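Local atomic coordinates of phosphoribosylformylglycinamidine synthase 2 (Thermus thermophilus, PDB entry 3VIU), a protein that belongs to the PurM-like AIR synthase-related family, carries two pairs of N- and C-terminal domains in one chain, and holds adenosine-5'-diphosphate and magnesium in this model. Residues A[624-627]-A[628-632]; A[392-395]-A[396-400]; A[646-650]-A[651-655]. All coordinates share one frame; numbering follows the deposited sequence.

Overall arrangement
Each of the three contacts is local, made within one unbroken run of residues, so none closes a large loop, and along the chain they follow in series without nesting or crossing. Contact 2 (392-400) comes first, on helix 391-399. Contact 1 (624-632) is the opening of helix 625-634, and contact 3 (646-655) runs from the loop after strand 641-644 through the single turn 650-653. In space they converge: L628 of contact 1 packs on L398 and L399 of contact 2, while F654 of contact 3 touches L627, V394 and L398. Together they join helix 391-399 to the AIR synthase-related C-terminal domain spanning contacts 1 and 3.

Contact 1 (A[624-627]-A[628-632]); sequences GGLL and LALAE
L627 meets L630 along the first turns of alpha-helix 625-634, with CD1 of L627 4.2 Å from CD2 of L630, and beyond this pair L627 also touches F654 in the loop after helix 650-653. L628 faces elsewhere. With its CG swung opposite the backbone N (chi1 -170°), its side chain packs on L398 and L399 of helix 391-399, while its CB stays 3.6 Å from G624 O. L630, the third residue of the contact, reaches back to L626 as well: the CD2 that meets L627 is 4.2 Å from CG of L626, so a single branch bridges both neighbours at ordinary van der Waals range. Closer in, CB of L630 is 3.3 Å from the carbonyl O of L627. The chain enters the helix through G624 and G625, both at positive phi. L626, A629 and L630 all rest on L662 of strand 661-665, which makes this a buried helix-on-sheet packing. The nearby magnesium ion is not part of the contact: the A629 side chain is about 8 Å from it. A629 O does, however, take a weak hydrogen bond from ND1 of H619, the residue preceding the magnesium-site D620. Three backbone bonds of the four-residue alpha-helical pattern join the two halves. L630 N donates to L626 O at 3.0 Å, and A631 N to L627 O at 2.9 Å. The straightest starts at the glycine: A629 N meets G625 O at 3.1 Å, with an N-H...O angle of 172° and the donor almost along the C=O axis.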
loop_
_atom_site.group_PDB
_atom_site.type_symbol
_atom_site.label_atom_id
_atom_site.label_comp_id
_atom_site.label_asym_id
_atom_site.label_seq_id
_atom_site.Cartn_x
_atom_site.Cartn_y
_atom_site.Cartn_z
ATOM N N GLY A 624 -8.754 -12.365 15.529
ATOM C CA GLY A 624 -8.480 -13.495 16.397
ATOM C C GLY A 624 -8.715 -13.214 17.874
ATOM O O GLY A 624 -8.698 -14.125 18.701
ATOM N N GLY A 625 -8.908 -11.945 18.217
ATOM C CA GLY A 625 -9.174 -11.585 19.599
ATOM C C GLY A 625 -8.018 -11.542 20.583
ATOM O O GLY A 625 -6.855 -11.782 20.241
ATOM N N LEU A 626 -8.373 -11.249 21.830
ATOM C CA LEU A 626 -7.429 -11.123 22.932
ATOM C C LEU A 626 -6.418 -12.254 23.080
ATOM O O LEU A 626 -5.230 -12.001 23.249
ATOM C CB LEU A 626 -8.194 -10.952 24.250
ATOM C CG LEU A 626 -7.319 -10.937 25.509
ATOM C CD1 LEU A 626 -6.309 -9.799 25.438
ATOM C CD2 LEU A 626 -8.189 -10.797 26.740
ATOM N N LEU A 627 -6.879 -13.495 23.025
ATOM C CA LEU A 627 -5.977 -14.630 23.188
ATOM C C LEU A 627 -4.952 -14.757 22.064
ATOM O O LEU A 627 -3.775 -15.022 22.320
ATOM C CB LEU A 627 -6.781 -15.930 23.342
ATOM C CG LEU A 627 -6.863 -16.510 24.762
ATOM C CD1 LEU A 627 -7.106 -15.427 25.784
ATOM C CD2 LEU A 627 -7.970 -17.543 24.816
ATOM N N LEU A 628 -5.385 -14.566 20.821
ATOM C CA LEU A 628 -4.437 -14.664 19.724
ATOM C C LEU A 628 -3.372 -13.574 19.872
ATOM O O LEU A 628 -2.181 -13.842 19.724
ATOM C CB LEU A 628 -5.136 -14.543 18.370
ATOM C CG LEU A 628 -4.148 -14.912 17.260
ATOM C CD1 LEU A 628 -4.631 -16.168 16.565
ATOM C CD2 LEU A 628 -3.994 -13.760 16.283
ATOM N N ALA A 629 -3.796 -12.350 20.184
ATOM C CA ALA A 629 -2.848 -11.254 20.360
ATOM C C ALA A 629 -1.827 -11.662 21.412
ATOM O O ALA A 629 -0.621 -11.500 21.229
ATOM C CB ALA A 629 -3.575 -9.992 20.808
ATOM N N LEU A 630 -2.334 -12.197 22.515
ATOM C CA LEU A 630 -1.513 -12.651 23.626
ATOM C C LEU A 630 -0.478 -13.683 23.169
ATOM O O LEU A 630 0.705 -13.575 23.506
ATOM C CB LEU A 630 -2.420 -13.248 24.698
ATOM C CG LEU A 630 -2.433 -12.699 26.128
ATOM C CD1 LEU A 630 -2.141 -11.215 26.185
ATOM C CD2 LEU A 630 -3.797 -12.991 26.708
ATOM N N ALA A 631 -0.907 -14.669 22.386
ATOM C CA ALA A 631 0.018 -15.699 21.918
ATOM C C ALA A 631 1.117 -15.141 21.009
ATOM O O ALA A 631 2.265 -15.582 21.068
ATOM C CB ALA A 631 -0.749 -16.811 21.200
ATOM N N GLU A 632 0.763 -14.175 20.168
ATOM C CA GLU A 632 1.737 -13.574 19.260
ATOM C C GLU A 632 2.864 -12.876 20.002
ATOM O O GLU A 632 3.968 -12.749 19.480
ATOM C CB GLU A 632 1.051 -12.578 18.314
ATOM C CG GLU A 632 0.137 -13.242 17.287
ATOM C CD GLU A 632 -0.546 -12.250 16.365
ATOM O OE1 GLU A 632 -0.598 -12.516 15.141
ATOM O OE2 GLU A 632 -1.039 -11.214 16.859
#

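Contact 2 (A[392-395]-A[396-400]); sequences QEVL and RRLLA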
loop_
_atom_site.group_PDB
_atom_site.type_symbol
_atom_site.label_atom_id
_atom_site.label_comp_id
_atom_site.label_asym_id
_atom_site.label_seq_id
_atom_site.Cartn_x
_atom_site.Cartn_y
_atom_site.Cartn_z
ATOM N N GLN A 392 -9.477 -24.280 24.321
ATOM C CA GLN A 392 -8.149 -24.888 24.334
ATOM C C GLN A 392 -7.759 -25.167 22.898
ATOM O O GLN A 392 -6.615 -24.966 22.498
ATOM C CB GLN A 392 -8.152 -26.218 25.092
ATOM C CG GLN A 392 -7.996 -26.118 26.609
ATOM C CD GLN A 392 -6.641 -25.575 27.027
ATOM O OE1 GLN A 392 -5.654 -25.713 26.306
ATOM N NE2 GLN A 392 -6.585 -24.971 28.203
ATOM N N GLU A 393 -8.731 -25.620 22.116
ATOM C CA GLU A 393 -8.479 -25.958 20.727
ATOM C C GLU A 393 -8.737 -24.836 19.726
ATOM O O GLU A 393 -8.122 -24.802 18.661
ATOM C CB GLU A 393 -9.273 -27.213 20.352
ATOM C CG GLU A 393 -8.405 -28.271 19.684
ATOM C CD GLU A 393 -8.758 -28.468 18.225
ATOM O OE1 GLU A 393 -7.867 -28.865 17.442
ATOM O OE2 GLU A 393 -9.937 -28.236 17.867
ATOM N N VAL A 394 -9.634 -23.914 20.057
ATOM C CA VAL A 394 -9.904 -22.807 19.153
ATOM C C VAL A 394 -8.669 -21.935 18.924
ATOM O O VAL A 394 -8.407 -21.512 17.797
ATOM C CB VAL A 394 -11.063 -21.933 19.667
ATOM C CG1 VAL A 394 -11.068 -20.579 18.959
ATOM C CG2 VAL A 394 -12.384 -22.651 19.412
ATOM N N LEU A 395 -7.910 -21.665 19.981
ATOM C CA LEU A 395 -6.713 -20.843 19.840
ATOM C C LEU A 395 -5.695 -21.536 18.937
ATOM O O LEU A 395 -5.069 -20.891 18.096
ATOM C CB LEU A 395 -6.085 -20.552 21.207
ATOM C CG LEU A 395 -4.712 -19.870 21.182
ATOM C CD1 LEU A 395 -4.802 -18.528 20.460
ATOM C CD2 LEU A 395 -4.208 -19.683 22.602
ATOM N N ARG A 396 -5.534 -22.849 19.110
ATOM C CA ARG A 396 -4.597 -23.605 18.284
ATOM C C ARG A 396 -5.077 -23.632 16.839
ATOM O O ARG A 396 -4.273 -23.547 15.911
ATOM C CB ARG A 396 -4.433 -25.047 18.798
ATOM C CG ARG A 396 -3.685 -25.181 20.134
ATOM C CD ARG A 396 -3.192 -26.616 20.368
ATOM N NE ARG A 396 -4.280 -27.554 20.631
ATOM C CZ ARG A 396 -4.745 -27.839 21.844
ATOM N NH1 ARG A 396 -4.215 -27.263 22.916
ATOM N NH2 ARG A 396 -5.757 -28.686 21.987
ATOM N N ARG A 397 -6.388 -23.735 16.645
ATOM C CA ARG A 397 -6.934 -23.770 15.291
ATOM C C ARG A 397 -6.807 -22.418 14.588
ATOM O O ARG A 397 -6.608 -22.364 13.370
ATOM C CB ARG A 397 -8.397 -24.234 15.315
ATOM C CG ARG A 397 -8.553 -25.717 15.650
ATOM C CD ARG A 397 -9.993 -26.085 15.989
ATOM N NE ARG A 397 -10.919 -25.969 14.861
ATOM C CZ ARG A 397 -12.248 -26.021 14.978
ATOM N NH1 ARG A 397 -12.812 -26.181 16.172
ATOM N NH2 ARG A 397 -13.018 -25.914 13.899
ATOM N N LEU A 398 -6.915 -21.332 15.356
ATOM C CA LEU A 398 -6.793 -19.984 14.795
ATOM C C LEU A 398 -5.347 -19.691 14.405
ATOM O O LEU A 398 -5.083 -19.100 13.352
ATOM C CB LEU A 398 -7.269 -18.930 15.799
ATOM C CG LEU A 398 -8.781 -18.742 15.900
ATOM C CD1 LEU A 398 -9.101 -17.791 17.044
ATOM C CD2 LEU A 398 -9.331 -18.210 14.577
ATOM N N LEU A 399 -4.417 -20.101 15.262
ATOM C CA LEU A 399 -3.004 -19.882 15.005
ATOM C C LEU A 399 -2.611 -20.635 13.743
ATOM O O LEU A 399 -1.782 -20.166 12.975
ATOM C CB LEU A 399 -2.158 -20.360 16.194
ATOM C CG LEU A 399 -2.130 -19.461 17.436
ATOM C CD1 LEU A 399 -1.525 -20.209 18.594
ATOM C CD2 LEU A 399 -1.323 -18.198 17.154
ATOM N N ALA A 400 -3.236 -21.789 13.520
ATOM C CA ALA A 400 -2.947 -22.616 12.345
ATOM C C ALA A 400 -3.648 -22.147 11.066
ATOM O O ALA A 400 -3.431 -22.707 9.994
ATOM C CB ALA A 400 -3.310 -24.063 12.632
#
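Over one face of the R396 guanidinium lie the carbonyl O of Q392 and CA of E393, both displaced toward its rim. The oxygen stands 3.3 Å above the guanidinium plane, so the group lies across the backbone of the preceding turn. A bend at chi3 (-70°) folds the long side chain back to that position, and NH2 of R396 comes 3.5 Å from CG of E393. The charge is engaged outside this run of residues: NH1 forms a salt bridge with OE1 of E710. Q392 O has a second neighbour as well, accepting a hydrogen bond from NE1 of W706. The other flat pair, the E393 carboxylate and the R397 guanidinium, is less certain. The approach is oblique, and the salt bridge from E393 OE2 to R397 NE is long at 3.9 Å, with the place of OE2 itself doubtful. Among the buried residues of the helix, aliphatic side chains pair four residues apart. V394 and L398 lie side by side and point the same way, with CG1 of V394 3.9 Å from CD1 of L398. L395 and L399 instead run at a slant to each other, and CG of L395 is 4.1 Å from CD1 of L399. Backbone bonds underlie both pairs: L398 N to V394 O at 2.9 Å and L399 N to L395 O at 3.0 Å. The amphipathic helix 391-399 is thereby set among several elements: L395 and L399 pack on L711 of helix 708-723, V394 on V579 and R397 on L582 and L583 of helix 578-584, and R396 and L395 on W706 of strand 702-707.

Contact 3 (A[646-650]-A[651-655]); sequences REEGL and EALFG
L650 presents its CD2 methyl to the edge of the F654 ring, near the ring plane and 3.8 Å from F654 CD2. This is the tight end of the contact. The L650 carbonyl oxygen is also held at this end, by two donors: F654 N at 2.7 Å, in the carbonyl plane with an N-H...O angle of 160°, and G655 N in a weak bond at 3.0 Å. CB of L653 lies over one face of the ring, near its rim, and V394 and L398 of helix 391-399 also pack against F654. A652 is buried too, its CB 3.2 Å from E647 O and 3.7 Å from E647 CB. The looser, partly exposed side is confined to the side chains of E647 and E651, whose carboxylates make no contact across the two segments; OE1 of E651 forms a salt bridge with NH1 of R571. E648 bends at chi2 (-80°), which carries OE1 back to accept a hydrogen bond from G649 N at 2.7 Å; the donor approaches from above the carboxylate plane. G649 offers its O to L653 N at 3.2 Å and, weakly, to A652 N. The result is a single helical turn, 650-653, with G649 at its N-cap position, in the connection from strand 641-644 to strand 661-665 of the mixed sheet of an AIR synthase-related C-terminal domain.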
loop_
_atom_site.group_PDB
_atom_site.type_symbol
_atom_site.label_atom_id
_atom_site.label_comp_id
_atom_site.label_asym_id
_atom_site.label_seq_id
_atom_site.Cartn_x
_atom_site.Cartn_y
_atom_site.Cartn_z
ATOM N N ARG A 646 -11.814 -11.893 32.917
ATOM C CA ARG A 646 -13.057 -11.957 33.679
ATOM C C ARG A 646 -14.296 -12.460 32.974
ATOM O O ARG A 646 -15.259 -12.873 33.621
ATOM C CB ARG A 646 -13.346 -10.597 34.297
ATOM C CG ARG A 646 -12.377 -10.283 35.394
ATOM C CD ARG A 646 -12.701 -8.993 36.081
ATOM N NE ARG A 646 -11.721 -8.729 37.125
ATOM C CZ ARG A 646 -11.576 -7.560 37.733
ATOM N NH1 ARG A 646 -12.356 -6.534 37.402
ATOM N NH2 ARG A 646 -10.639 -7.417 38.657
ATOM N N GLU A 647 -14.289 -12.430 31.653
ATOM C CA GLU A 647 -15.444 -12.911 30.925
ATOM C C GLU A 647 -15.062 -14.138 30.137
ATOM O O GLU A 647 -14.031 -14.159 29.471
ATOM C CB GLU A 647 -15.946 -11.840 29.972
ATOM C CG GLU A 647 -16.320 -10.552 30.649
ATOM C CD GLU A 647 -16.534 -9.442 29.653
ATOM O OE1 GLU A 647 -15.537 -8.996 29.043
ATOM O OE2 GLU A 647 -17.697 -9.024 29.472
ATOM N N GLU A 648 -15.875 -15.177 30.237
ATOM C CA GLU A 648 -15.608 -16.378 29.469
ATOM C C GLU A 648 -16.518 -16.249 28.258
ATOM O O GLU A 648 -17.343 -15.333 28.188
ATOM C CB GLU A 648 -15.939 -17.632 30.281
ATOM C CG GLU A 648 -14.749 -18.559 30.470
ATOM C CD GLU A 648 -14.472 -19.438 29.259
ATOM O OE1 GLU A 648 -14.476 -18.912 28.124
ATOM O OE2 GLU A 648 -14.241 -20.659 29.442
ATOM N N GLY A 649 -16.374 -17.158 27.307
ATOM C CA GLY A 649 -17.186 -17.086 26.114
ATOM C C GLY A 649 -16.301 -16.645 24.972
ATOM O O GLY A 649 -15.325 -15.921 25.164
ATOM N N LEU A 650 -16.647 -17.084 23.773
ATOM C CA LEU A 650 -15.874 -16.754 22.590
ATOM C C LEU A 650 -15.693 -15.254 22.405
ATOM O O LEU A 650 -14.613 -14.799 22.052
ATOM C CB LEU A 650 -16.540 -17.361 21.352
ATOM C CG LEU A 650 -16.770 -18.872 21.419
ATOM C CD1 LEU A 650 -17.433 -19.341 20.141
ATOM C CD2 LEU A 650 -15.452 -19.585 21.623
ATOM N N GLU A 651 -16.744 -14.484 22.648
ATOM C CA GLU A 651 -16.651 -13.043 22.477
ATOM C C GLU A 651 -15.479 -12.421 23.234
ATOM O O GLU A 651 -14.812 -11.533 22.729
ATOM C CB GLU A 651 -17.952 -12.370 22.916
ATOM C CG GLU A 651 -19.157 -12.727 22.070
ATOM C CD GLU A 651 -20.421 -12.051 22.567
ATOM O OE1 GLU A 651 -20.730 -12.204 23.769
ATOM O OE2 GLU A 651 -21.109 -11.372 21.767
ATOM N N ALA A 652 -15.216 -12.893 24.441
ATOM C CA ALA A 652 -14.131 -12.327 25.224
ATOM C C ALA A 652 -12.761 -12.877 24.862
ATOM O O ALA A 652 -11.784 -12.151 24.854
ATOM C CB ALA A 652 -14.394 -12.539 26.710
ATOM N N LEU A 653 -12.682 -14.158 24.553
ATOM C CA LEU A 653 -11.393 -14.741 24.244
ATOM C C LEU A 653 -10.946 -14.567 22.789
ATOM O O LEU A 653 -9.749 -14.411 22.519
ATOM C CB LEU A 653 -11.404 -16.227 24.629
ATOM C CG LEU A 653 -11.832 -16.526 26.082
ATOM C CD1 LEU A 653 -11.943 -18.024 26.302
ATOM C CD2 LEU A 653 -10.832 -15.920 27.055
ATOM N N PHE A 654 -11.904 -14.548 21.866
ATOM C CA PHE A 654 -11.586 -14.447 20.442
ATOM C C PHE A 654 -12.342 -13.388 19.656
ATOM O O PHE A 654 -12.040 -13.166 18.488
ATOM C CB PHE A 654 -11.840 -15.796 19.786
ATOM C CG PHE A 654 -11.261 -16.941 20.543
ATOM C CD1 PHE A 654 -9.896 -17.197 20.500
ATOM C CD2 PHE A 654 -12.080 -17.768 21.304
ATOM C CE1 PHE A 654 -9.351 -18.268 21.200
ATOM C CE2 PHE A 654 -11.549 -18.841 22.010
ATOM C CZ PHE A 654 -10.178 -19.094 21.957
ATOM N N GLY A 655 -13.331 -12.758 20.285
ATOM C CA GLY A 655 -14.107 -11.731 19.613
ATOM C C GLY A 655 -13.218 -10.582 19.193
ATOM O O GLY A 655 -12.186 -10.332 19.822
#